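Thiol transferase from Phanerochaete chrysosporium probably catalyses glutathione-dependent thiol transfer as a Ure2p-like member of the glutathione transferase family, and binds oxidized glutathione disulfide. Local coordinates of one contact, PDB 4F0B (chain A, 1.45 Å), residues I87-A92 and Y176-I181, beside the matching contact of the related glutathione S-transferase from Pseudomonas protegens, PDB 4IKH (chain B, 2.10 Å), residues I95-A100 and Y181-I186. Both blocks share one frame: the second was fitted to the first on N, CA, C and O of the twelve residues, RMSD 0.37 Å. Numbering follows each deposited sequence.

Structure 1 (4F0B).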
loop_
_atom_site.group_PDB
_atom_site.type_symbol
_atom_site.label_atom_id
_atom_site.label_comp_id
_atom_site.label_asym_id
_atom_site.label_seq_id
_atom_site.Cartn_x
_atom_site.Cartn_y
_atom_site.Cartn_z
ATOM N N ILE A 87 -5.131 1.928 9.144
ATOM C CA ILE A 87 -5.342 2.284 10.559
ATOM C C ILE A 87 -5.155 3.801 10.760
ATOM O O ILE A 87 -5.986 4.456 11.413
ATOM C CB ILE A 87 -4.380 1.520 11.455
ATOM C CG1 ILE A 87 -4.685 0.005 11.387
ATOM C CG2 ILE A 87 -4.490 2.033 12.904
ATOM C CD1 ILE A 87 -3.566 -0.885 11.933
ATOM N N LEU A 88 -4.088 4.343 10.145
ATOM C CA LEU A 88 -3.861 5.791 10.256
ATOM C C LEU A 88 -5.044 6.564 9.680
ATOM O O LEU A 88 -5.525 7.533 10.274
ATOM C CB LEU A 88 -2.557 6.169 9.533
ATOM C CG LEU A 88 -1.291 5.571 10.145
ATOM C CD1 LEU A 88 -0.068 5.936 9.292
ATOM C CD2 LEU A 88 -1.005 6.096 11.550
ATOM N N LEU A 89 -5.498 6.158 8.500
ATOM C CA LEU A 89 -6.645 6.828 7.864
ATOM C C LEU A 89 -7.925 6.713 8.709
ATOM O O LEU A 89 -8.656 7.684 8.853
ATOM C CB LEU A 89 -6.873 6.256 6.461
ATOM C CG LEU A 89 -5.782 6.718 5.475
ATOM C CD1 LEU A 89 -5.768 5.764 4.304
ATOM C CD2 LEU A 89 -6.106 8.101 4.984
ATOM N N TYR A 90 -8.194 5.531 9.255
ATOM C CA TYR A 90 -9.372 5.341 10.097
ATOM C C TYR A 90 -9.342 6.229 11.338
ATOM O O TYR A 90 -10.322 6.879 11.686
ATOM C CB TYR A 90 -9.438 3.889 10.571
ATOM C CG TYR A 90 -10.651 3.614 11.428
ATOM C CD1 TYR A 90 -11.875 3.262 10.841
ATOM C CD2 TYR A 90 -10.602 3.740 12.823
ATOM C CE1 TYR A 90 -13.011 3.036 11.637
ATOM C CE2 TYR A 90 -11.727 3.518 13.615
ATOM C CZ TYR A 90 -12.932 3.172 13.018
ATOM O OH TYR A 90 -14.053 2.939 13.815
ATOM N N LEU A 91 -8.201 6.221 12.025
ATOM C CA LEU A 91 -8.096 7.000 13.250
ATOM C C LEU A 91 -8.203 8.481 12.940
ATOM O O LEU A 91 -8.849 9.236 13.697
ATOM C CB LEU A 91 -6.781 6.692 13.972
ATOM C CG LEU A 91 -6.679 5.301 14.615
ATOM C CD1 LEU A 91 -5.267 5.067 15.126
ATOM C CD2 LEU A 91 -7.682 5.169 15.769
ATOM N N ALA A 92 -7.594 8.911 11.845
ATOM C CA ALA A 92 -7.749 10.309 11.450
ATOM C C ALA A 92 -9.208 10.654 11.177
ATOM O O ALA A 92 -9.700 11.682 11.655
ATOM C CB ALA A 92 -6.871 10.631 10.242
ATOM N N TYR A 176 2.939 18.512 8.979
ATOM C CA TYR A 176 3.138 17.158 9.516
ATOM C C TYR A 176 1.833 16.402 9.633
ATOM O O TYR A 176 0.841 16.916 10.144
ATOM C CB TYR A 176 3.771 17.292 10.891
ATOM C CG TYR A 176 3.866 16.035 11.722
ATOM C CD1 TYR A 176 4.841 15.065 11.454
ATOM C CD2 TYR A 176 3.019 15.835 12.802
ATOM C CE1 TYR A 176 4.955 13.928 12.245
ATOM C CE2 TYR A 176 3.140 14.696 13.602
ATOM C CZ TYR A 176 4.108 13.776 13.326
ATOM O OH TYR A 176 4.229 12.676 14.126
ATOM N N GLY A 177 1.839 15.171 9.144
ATOM C CA GLY A 177 0.620 14.381 9.242
ATOM C C GLY A 177 0.873 12.921 8.972
ATOM O O GLY A 177 2.009 12.428 9.034
ATOM N N ILE A 178 -0.229 12.216 8.716
ATOM C CA ILE A 178 -0.168 10.755 8.645
ATOM C C ILE A 178 0.743 10.208 7.551
ATOM O O ILE A 178 1.291 9.112 7.734
ATOM C CB ILE A 178 -1.552 10.093 8.583
ATOM C CG1 ILE A 178 -2.371 10.584 7.381
ATOM C CG2 ILE A 178 -2.300 10.341 9.914
ATOM C CD1 ILE A 178 -3.717 9.819 7.216
ATOM N N ALA A 179 0.962 10.939 6.449
ATOM C CA ALA A 179 1.942 10.468 5.483
ATOM C C ALA A 179 3.359 10.471 6.037
ATOM O O ALA A 179 4.127 9.527 5.780
ATOM C CB ALA A 179 1.891 11.270 4.212
ATOM N N ASP A 180 3.718 11.502 6.796
ATOM C CA ASP A 180 5.011 11.509 7.462
ATOM C C ASP A 180 5.121 10.399 8.484
ATOM O O ASP A 180 6.139 9.733 8.541
ATOM C CB ASP A 180 5.235 12.841 8.171
ATOM C CG ASP A 180 5.084 14.017 7.236
ATOM O OD1 ASP A 180 6.021 14.322 6.455
ATOM O OD2 ASP A 180 3.982 14.614 7.278
ATOM N N ILE A 181 4.075 10.234 9.288
ATOM C CA ILE A 181 4.093 9.234 10.347
ATOM C C ILE A 181 4.335 7.830 9.785
ATOM O O ILE A 181 5.170 7.078 10.303
ATOM C CB ILE A 181 2.816 9.329 11.219
ATOM C CG1 ILE A 181 2.802 10.651 12.012
ATOM C CG2 ILE A 181 2.704 8.123 12.175
ATOM C CD1 ILE A 181 1.420 10.996 12.612
#
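In Ile178 CG1 lies between the backbone N and the carbonyl carbon (chi1 58°), on the side of helix 84-95, and the extended second torsion carries CD1 on to Leu89. Leu89 has CG beside its backbone N (chi1 -72°), and its CD2 reaches Ile178 CD1 at 3.7 Å. Leu88 lies over the start of helix 178-187: its CB is 4.2 Å from Ile178 CB, and its CD2 is 4.3 Å from Ile181 CG2. Ala92 CB touches Ile178 CD1 at 4.4 Å. No hydrogen bond crosses. The contact is buried and joins the thioredoxin-like N-terminal domain to the helical C-terminal domain. Gly177 is the N-cap residue of helix 178-187. Its N donates to Asp180 OD2 at 2.9 Å, and this ties the carboxylate back to the N-cap residue. Asp180 OD1 is held by Ile172 N and Trp206 NE1. Leu89 also packs on Leu116 and Leu119 of helix 109-139, and on Phe120 of the second subunit.

Structure 2 (4IKH).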
loop_
_atom_site.group_PDB
_atom_site.type_symbol
_atom_site.label_atom_id
_atom_site.label_comp_id
_atom_site.label_asym_id
_atom_site.label_seq_id
_atom_site.Cartn_x
_atom_site.Cartn_y
_atom_site.Cartn_z
ATOM N N ILE B 95 -5.493 1.738 9.139
ATOM C CA ILE B 95 -5.653 2.175 10.527
ATOM C C ILE B 95 -5.322 3.668 10.682
ATOM O O ILE B 95 -6.015 4.391 11.399
ATOM C CB ILE B 95 -4.782 1.319 11.485
ATOM C CG1 ILE B 95 -5.289 -0.127 11.503
ATOM C CG2 ILE B 95 -4.780 1.902 12.900
ATOM C CD1 ILE B 95 -4.334 -1.120 12.132
ATOM N N LEU B 96 -4.269 4.128 10.000
ATOM C CA LEU B 96 -3.901 5.550 10.017
ATOM C C LEU B 96 -5.052 6.420 9.522
ATOM O O LEU B 96 -5.408 7.406 10.158
ATOM C CB LEU B 96 -2.662 5.800 9.152
ATOM C CG LEU B 96 -1.335 5.343 9.750
ATOM C CD1 LEU B 96 -0.157 5.690 8.849
ATOM C CD2 LEU B 96 -1.153 5.962 11.128
ATOM N N ILE B 97 -5.640 6.040 8.388
ATOM C CA ILE B 97 -6.741 6.800 7.811
ATOM C C ILE B 97 -7.950 6.762 8.737
ATOM O O ILE B 97 -8.621 7.775 8.947
ATOM C CB ILE B 97 -7.154 6.250 6.430
ATOM C CG1 ILE B 97 -6.095 6.572 5.379
ATOM C CG2 ILE B 97 -8.497 6.842 5.996
ATOM C CD1 ILE B 97 -6.436 6.006 3.988
ATOM N N TYR B 98 -8.217 5.589 9.303
ATOM C CA TYR B 98 -9.322 5.437 10.239
ATOM C C TYR B 98 -9.156 6.369 11.426
ATOM O O TYR B 98 -10.042 7.172 11.718
ATOM C CB TYR B 98 -9.427 3.989 10.732
ATOM C CG TYR B 98 -10.409 3.826 11.869
ATOM C CD1 TYR B 98 -11.768 4.033 11.672
ATOM C CD2 TYR B 98 -9.977 3.472 13.141
ATOM C CE1 TYR B 98 -12.676 3.891 12.715
ATOM C CE2 TYR B 98 -10.874 3.330 14.191
ATOM C CZ TYR B 98 -12.219 3.539 13.969
ATOM O OH TYR B 98 -13.113 3.396 15.003
ATOM N N LEU B 99 -8.018 6.264 12.106
ATOM C CA LEU B 99 -7.761 7.076 13.296
ATOM C C LEU B 99 -7.719 8.569 12.964
ATOM O O LEU B 99 -8.046 9.405 13.805
ATOM C CB LEU B 99 -6.465 6.638 13.971
ATOM C CG LEU B 99 -6.391 5.209 14.511
ATOM C CD1 LEU B 99 -4.971 4.925 14.949
ATOM C CD2 LEU B 99 -7.358 4.996 15.668
ATOM N N ALA B 100 -7.339 8.905 11.735
ATOM C CA ALA B 100 -7.336 10.303 11.298
ATOM C C ALA B 100 -8.755 10.849 11.215
ATOM O O ALA B 100 -9.040 11.941 11.722
ATOM C CB ALA B 100 -6.638 10.450 9.957
ATOM N N TYR B 181 2.302 18.699 9.389
ATOM C CA TYR B 181 2.681 17.332 9.750
ATOM C C TYR B 181 1.473 16.402 9.565
ATOM O O TYR B 181 0.416 16.654 10.138
ATOM C CB TYR B 181 3.109 17.350 11.210
ATOM C CG TYR B 181 3.424 16.029 11.884
ATOM C CD1 TYR B 181 4.521 15.267 11.505
ATOM C CD2 TYR B 181 2.664 15.591 12.964
ATOM C CE1 TYR B 181 4.829 14.072 12.159
ATOM C CE2 TYR B 181 2.961 14.408 13.621
ATOM C CZ TYR B 181 4.043 13.657 13.220
ATOM O OH TYR B 181 4.341 12.492 13.891
ATOM N N THR B 182 1.609 15.334 8.777
ATOM C CA THR B 182 0.429 14.495 8.483
ATOM C C THR B 182 0.661 12.994 8.680
ATOM O O THR B 182 1.767 12.568 9.017
ATOM C CB THR B 182 -0.099 14.716 7.041
ATOM O OG1 THR B 182 0.866 14.236 6.093
ATOM C CG2 THR B 182 -0.395 16.189 6.767
ATOM N N ILE B 183 -0.379 12.189 8.458
ATOM C CA ILE B 183 -0.216 10.730 8.512
ATOM C C ILE B 183 0.833 10.222 7.525
ATOM O O ILE B 183 1.414 9.164 7.728
ATOM C CB ILE B 183 -1.559 9.937 8.312
ATOM C CG1 ILE B 183 -2.305 10.366 7.041
ATOM C CG2 ILE B 183 -2.453 10.070 9.537
ATOM C CD1 ILE B 183 -3.513 9.427 6.712
ATOM N N ALA B 184 1.087 10.977 6.460
ATOM C CA ALA B 184 2.136 10.599 5.508
ATOM C C ALA B 184 3.512 10.532 6.175
ATOM O O ALA B 184 4.309 9.626 5.883
ATOM C CB ALA B 184 2.158 11.555 4.323
ATOM N N ASP B 185 3.807 11.494 7.057
ATOM C CA ASP B 185 5.082 11.479 7.769
ATOM C C ASP B 185 5.129 10.307 8.731
ATOM O O ASP B 185 6.134 9.602 8.824
ATOM C CB ASP B 185 5.282 12.796 8.525
ATOM C CG ASP B 185 5.161 13.985 7.616
ATOM O OD1 ASP B 185 6.052 14.147 6.755
ATOM O OD2 ASP B 185 4.163 14.728 7.724
ATOM N N ILE B 186 4.019 10.093 9.430
ATOM C CA ILE B 186 3.922 9.034 10.425
ATOM C C ILE B 186 4.112 7.654 9.790
ATOM O O ILE B 186 4.672 6.750 10.408
ATOM C CB ILE B 186 2.569 9.118 11.159
ATOM C CG1 ILE B 186 2.490 10.432 11.936
ATOM C CG2 ILE B 186 2.366 7.937 12.091
ATOM C CD1 ILE B 186 1.191 10.621 12.694
#
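In Ile183 CG1 lies between the backbone N and the carbonyl carbon (chi1 53°), on the side of helix 92-103, and the extended second torsion carries CD1 on to Ile97. Ile97 has CG1 beside its backbone N (chi1 -72°), and this CG1 is 4.1 Å from Ile183 CD1. Leu96 lies over the start of helix 183-196, with CB 4.3 Å from Ile183 CG2 and CD2 4.1 Å from Ile186 CG2. Ala100 CB touches Ile183 CG2 at 4.2 Å. No hydrogen bond crosses. Thr182 is the N-cap residue and forms a capping box with Asp185. Its N donates to Asp185 OD2 at 2.8 Å, and this ties the carboxylate back to the N-cap residue. Thr182 OG1 accepts a rather long bond from Ala184 N, 3.3 Å. Together the two bonds probably tie down the start of the helix. Asp185 OD1 takes a bond from Ile176 N. Ile97 packs on Leu121 of helix 111-140 and on Met122 of the second subunit.

How the two compare
One hydrogen bond is found in the second structure alone. Ala184(B) N donates to Thr182(B) OG1 at 3.3 Å. Gly177(A) has no side chain to accept it. The other cap bond is kept: Gly177(A) N to Asp180(A) OD2 is 2.9 Å, and Thr182(B) N to Asp185(B) OD2 is 2.8 Å. The added acceptor at the helix start may hold the first turn more firmly in structure 2. CB, OG1 and CG2 of Thr182(B) have no counterpart in structure 1, and the CA atoms that can be compared coincide within the error.

In the packing, Leu89(A) is exchanged for Ile97(B), and both are buried. Their CB atoms coincide within the error. CG of Leu89(A) and CG1 of Ile97(B) are 0.4 Å apart, and the two CD1 atoms are 0.8 Å apart. The branching sits at CG in Leu89(A) and at CB in Ile97(B), which places bulk nearer the backbone in structure 2. CD2 of Leu89(A) has no counterpart in Ile97(B), and CG2 of Ile97(B) has none in Leu89(A). The touch on Ile178(A) and Ile183(B) is kept. Leu88(A), Ile178(A) and Ile181(A) hold the same places as Leu96(B), Ile183(B) and Ile186(B). Away from the contact, the side chain of Tyr90(A) lies differently from that of Tyr98(B).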